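Side-chain contacts in chitin binding domain (PDB 3UAM), which probably binds chitin or a related polysaccharide and may cleave it oxidatively, as lytic polysaccharide monooxygenases do: residues Gly38-Phe42 against Gly43-Glu47; Phe54-Gln58 against Ser59-Asp63. All blocks are in the same frame, centred on the assembly; numbering follows the deposited sequence.

Contact 1 of 2, residues Gly38-Phe42 against Gly43-Glu47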
loop_
_atom_site.group_PDB
_atom_site.type_symbol
_atom_site.label_atom_id
_atom_site.label_comp_id
_atom_site.label_asym_id
_atom_site.label_seq_id
_atom_site.Cartn_x
_atom_site.Cartn_y
_atom_site.Cartn_z
ATOM N N GLY A 38 5.823 3.233 -19.682
ATOM C CA GLY A 38 7.268 3.197 -19.882
ATOM C C GLY A 38 8.118 4.070 -18.954
ATOM O O GLY A 38 9.292 4.288 -19.234
ATOM N N ARG A 39 7.558 4.541 -17.832
ATOM C CA ARG A 39 8.256 5.496 -16.954
ATOM C C ARG A 39 8.851 4.877 -15.688
ATOM O O ARG A 39 9.613 5.528 -14.989
ATOM C CB ARG A 39 7.299 6.650 -16.597
ATOM C CG ARG A 39 6.775 7.361 -17.859
ATOM C CD ARG A 39 5.751 8.427 -17.575
ATOM N NE ARG A 39 6.131 9.275 -16.453
ATOM C CZ ARG A 39 5.345 10.216 -15.940
ATOM N NH1 ARG A 39 4.154 10.449 -16.476
ATOM N NH2 ARG A 39 5.751 10.948 -14.909
ATOM N N LEU A 40 8.477 3.641 -15.371
ATOM C CA LEU A 40 9.135 2.873 -14.326
ATOM C C LEU A 40 9.417 1.485 -14.836
ATOM O O LEU A 40 8.630 0.953 -15.622
ATOM C CB LEU A 40 8.232 2.747 -13.105
ATOM C CG LEU A 40 8.002 3.988 -12.243
ATOM C CD1 LEU A 40 7.028 3.652 -11.119
ATOM C CD2 LEU A 40 9.313 4.509 -11.676
ATOM N N ASP A 41 10.499 0.857 -14.394
ATOM C CA ASP A 41 10.707 -0.531 -14.810
ATOM C C ASP A 41 9.986 -1.493 -13.860
ATOM O O ASP A 41 9.420 -1.078 -12.869
ATOM C CB ASP A 41 12.190 -0.871 -14.998
ATOM C CG ASP A 41 12.996 -0.712 -13.747
ATOM O OD1 ASP A 41 12.526 -1.108 -12.667
ATOM O OD2 ASP A 41 14.134 -0.211 -13.854
ATOM N N PHE A 42 9.995 -2.778 -14.186
ATOM C CA PHE A 42 9.248 -3.767 -13.420
ATOM C C PHE A 42 9.720 -3.874 -11.964
ATOM O O PHE A 42 8.892 -3.938 -11.059
ATOM C CB PHE A 42 9.340 -5.140 -14.118
ATOM C CG PHE A 42 8.411 -6.179 -13.557
ATOM C CD1 PHE A 42 7.057 -6.124 -13.840
ATOM C CD2 PHE A 42 8.892 -7.217 -12.766
ATOM C CE1 PHE A 42 6.184 -7.087 -13.350
ATOM C CE2 PHE A 42 8.031 -8.181 -12.266
ATOM C CZ PHE A 42 6.676 -8.120 -12.571
ATOM N N GLY A 43 11.041 -3.911 -11.736
ATOM C CA GLY A 43 11.568 -3.953 -10.366
ATOM C C GLY A 43 11.038 -2.788 -9.535
ATOM O O GLY A 43 10.505 -2.959 -8.431
ATOM N N GLN A 44 11.166 -1.594 -10.092
ATOM C CA GLN A 44 10.743 -0.364 -9.429
ATOM C C GLN A 44 9.278 -0.375 -8.973
ATOM O O GLN A 44 8.985 0.012 -7.842
ATOM C CB GLN A 44 10.995 0.828 -10.364
ATOM C CG GLN A 44 12.480 1.167 -10.536
ATOM C CD GLN A 44 12.715 2.298 -11.526
ATOM O OE1 GLN A 44 11.928 2.500 -12.447
ATOM N NE2 GLN A 44 13.789 3.048 -11.334
ATOM N N VAL A 45 8.357 -0.802 -9.845
ATOM C CA VAL A 45 6.924 -0.890 -9.511
ATOM C C VAL A 45 6.680 -1.817 -8.322
ATOM O O VAL A 45 5.777 -1.587 -7.513
ATOM C CB VAL A 45 6.095 -1.415 -10.707
ATOM C CG1 VAL A 45 4.644 -1.673 -10.302
ATOM C CG2 VAL A 45 6.146 -0.417 -11.851
ATOM N N ASN A 46 7.496 -2.868 -8.247
ATOM C CA ASN A 46 7.373 -3.952 -7.263
ATOM C C ASN A 46 8.215 -3.789 -5.970
ATOM O O ASN A 46 8.207 -4.686 -5.107
ATOM C CB ASN A 46 7.810 -5.260 -7.926
ATOM C CG ASN A 46 6.730 -5.864 -8.798
ATOM O OD1 ASN A 46 5.713 -6.314 -8.288
ATOM N ND2 ASN A 46 6.920 -5.833 -10.113
ATOM N N GLU A 47 8.914 -2.654 -5.841
ATOM C CA GLU A 47 9.842 -2.425 -4.740
ATOM C C GLU A 47 9.591 -1.059 -4.068
ATOM O O GLU A 47 10.536 -0.341 -3.726
ATOM C CB GLU A 47 11.284 -2.523 -5.238
ATOM C CG GLU A 47 11.710 -3.925 -5.612
ATOM C CD GLU A 47 13.043 -3.993 -6.352
ATOM O OE1 GLU A 47 13.885 -3.082 -6.233
ATOM O OE2 GLU A 47 13.265 -4.988 -7.076
#
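Asp41 and Gln44 exchange two hydrogen bonds, each pairing the side chain of one with the backbone N-H of the other. Gln44 N donates to Asp41 OD1 at 3.0 Å, nearly straight (169°) and almost in line with the carboxylate C-O bond. In return Asp41 N donates to Gln44 OE1 at 2.9 Å, with the donor tilted out of the carbonyl plane of that amide. Asp41 CG sits between its own N and carbonyl carbon (chi1 61°), which brings OD1 to the N-H of Gln44; the Gln44 side chain, extended beyond CG, crosses that of Asp41 at about a right angle. Among backbone groups, Val45 N reaches Asp41 O at 3.2 Å and closes the first turn.

At the far end Asn46 ND2 donates to Phe42 O at 2.9 Å from above the carbonyl plane. The same nitrogen, Asn46 ND2, lies 3.2 Å above the Phe42 ring plane, over its centre, with ring and amide planes 59° apart. Asn46 OD1 bonds Arg23, which helps fix the amide's rotation.

Apolar contact is slighter: Leu40 CB meets Val45 CG2 at 4.0 Å, both side chains also packing on helix 30-36. The reciprocal Asp41-Gln44 pair is a capping box, with Asp41 as N-cap of the short helix 42-45.

Contact 2 of 2, residues Phe54-Gln58 against Ser59-Asp63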
loop_
_atom_site.group_PDB
_atom_site.type_symbol
_atom_site.label_atom_id
_atom_site.label_comp_id
_atom_site.label_asym_id
_atom_site.label_seq_id
_atom_site.Cartn_x
_atom_site.Cartn_y
_atom_site.Cartn_z
ATOM N N PHE A 54 2.700 2.423 8.943
ATOM C CA PHE A 54 1.929 3.609 8.580
ATOM C C PHE A 54 0.576 3.569 9.318
ATOM O O PHE A 54 -0.069 2.523 9.340
ATOM C CB PHE A 54 1.721 3.632 7.064
ATOM C CG PHE A 54 0.906 4.782 6.583
ATOM C CD1 PHE A 54 -0.468 4.684 6.497
ATOM C CD2 PHE A 54 1.520 5.952 6.206
ATOM C CE1 PHE A 54 -1.211 5.760 6.053
ATOM C CE2 PHE A 54 0.786 7.020 5.759
ATOM C CZ PHE A 54 -0.577 6.921 5.677
ATOM N N PRO A 55 0.126 4.699 9.898
ATOM C CA PRO A 55 0.658 6.053 9.789
ATOM C C PRO A 55 1.652 6.455 10.874
ATOM O O PRO A 55 1.859 7.648 11.092
ATOM C CB PRO A 55 -0.612 6.905 9.895
ATOM C CG PRO A 55 -1.449 6.168 10.882
ATOM C CD PRO A 55 -1.197 4.704 10.561
ATOM N N ALA A 56 2.307 5.495 11.530
ATOM C CA ALA A 56 3.309 5.846 12.535
ATOM C C ALA A 56 4.438 6.628 11.837
ATOM O O ALA A 56 4.600 6.534 10.604
ATOM C CB ALA A 56 3.841 4.595 13.241
ATOM N N THR A 57 5.158 7.451 12.601
ATOM C CA THR A 57 6.282 8.227 12.058
ATOM C C THR A 57 7.624 7.871 12.718
ATOM O O THR A 57 8.567 8.701 12.709
ATOM C CB THR A 57 6.053 9.724 12.288
ATOM O OG1 THR A 57 5.862 9.936 13.689
ATOM C CG2 THR A 57 4.809 10.224 11.523
ATOM N N GLN A 58 7.711 6.708 13.353
ATOM C CA GLN A 58 8.887 6.334 14.148
ATOM C C GLN A 58 9.200 4.861 13.866
ATOM O O GLN A 58 8.292 4.089 13.553
ATOM C CB GLN A 58 8.611 6.511 15.651
ATOM C CG GLN A 58 7.763 5.365 16.222
ATOM C CD GLN A 58 7.055 5.691 17.537
ATOM O OE1 GLN A 58 6.097 6.490 17.558
ATOM N NE2 GLN A 58 7.492 5.053 18.628
ATOM N N SER A 59 10.461 4.472 14.012
ATOM C CA SER A 59 10.855 3.063 13.882
ATOM C C SER A 59 10.911 2.372 15.241
ATOM O O SER A 59 10.843 3.018 16.285
ATOM C CB SER A 59 12.236 2.959 13.232
ATOM O OG SER A 59 13.170 3.688 14.005
ATOM N N GLY A 60 11.068 1.054 15.206
ATOM C CA GLY A 60 11.312 0.264 16.406
ATOM C C GLY A 60 10.067 -0.147 17.175
ATOM O O GLY A 60 10.177 -0.783 18.224
ATOM N N LEU A 61 8.890 0.191 16.643
ATOM C CA LEU A 61 7.618 -0.254 17.203
ATOM C C LEU A 61 7.452 -1.752 16.995
ATOM O O LEU A 61 7.800 -2.280 15.933
ATOM C CB LEU A 61 6.441 0.480 16.545
ATOM C CG LEU A 61 6.317 1.927 16.989
ATOM C CD1 LEU A 61 5.305 2.657 16.108
ATOM C CD2 LEU A 61 5.946 1.978 18.472
ATOM N N ARG A 62 6.898 -2.432 17.993
ATOM C CA ARG A 62 6.493 -3.821 17.816
ATOM C C ARG A 62 5.134 -3.875 17.133
ATOM O O ARG A 62 4.346 -2.936 17.198
ATOM C CB ARG A 62 6.443 -4.572 19.160
ATOM C CG ARG A 62 7.742 -4.537 19.954
ATOM C CD ARG A 62 8.972 -4.872 19.130
ATOM N NE ARG A 62 8.956 -6.245 18.587
ATOM C CZ ARG A 62 9.773 -7.227 18.963
ATOM N NH1 ARG A 62 10.687 -7.022 19.887
ATOM N NH2 ARG A 62 9.690 -8.424 18.394
ATOM N N ASP A 63 4.865 -4.989 16.478
ATOM C CA ASP A 63 3.571 -5.205 15.863
ATOM C C ASP A 63 2.477 -5.285 16.955
ATOM O O ASP A 63 2.628 -6.020 17.918
ATOM C CB ASP A 63 3.619 -6.474 15.035
ATOM C CG ASP A 63 2.411 -6.630 14.141
ATOM O OD1 ASP A 63 1.338 -6.994 14.662
ATOM O OD2 ASP A 63 2.540 -6.400 12.922
HETATM O O HOH W 1 9.709 3.257 18.815
#
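Gln58 arches over Leu61, three residues further on, and its side chain meets that leucine from CG to the amide. Gln58 CB lies beside the peptide bond to Ser59. With chi1 at 78°, CG lies between the backbone N and carbonyl carbon, and from there Gln58 CG approaches Leu61 CD1 at 3.7 Å. The chain then runs on extended, crossing the leucine at about a right angle, and Gln58 CD comes within 3.8 Å of the same methyl, Leu61 CD1. At the tip the other branch is touched: Gln58 NE2 lies 3.4 Å from Leu61 CD2, a van der Waals approach to a methyl. One N-H of Gln58 NE2 is taken by a water at 2.9 Å, which in turn donates to Ser59 O at 2.8 Å, bridging the amide to the next residue's carbonyl.

Leu61 CD1 also reaches Ala56 CB, at 3.8 Å, and so lies against both Ala56 and Gln58. This exposed stretch belongs to the long loop between strand 49-51 and helix 98-101. Asn72, later in that loop, bonds Gln58 O and Leu61 N, while Phe54 packs edge-to-face with Trp132 of strand 126-133 and Asp63 forms a salt bridge with Arg128 of the same strand.

Overall arrangement
Contacts 1 and 2 follow one another in the chain, with strand 49-51 between them, and both belong to the lytic polysaccharide monooxygenase domain. Their centres are 26 Å apart and their nearest atoms about 14 Å, so they do not touch; each centre is about 15 Å from that of the chain. Contact 1 is partly buried beside helix 30-36 and strand 21-26, and its Glu47 bonds His21. Contact 2 lies at the surface, with the side chain of Leu61 about 5 Å from a nitrate ion, probably from the crystallisation liquor. Contact 1 is joined by direct hydrogen bonds, whereas contact 2 has none between its segments.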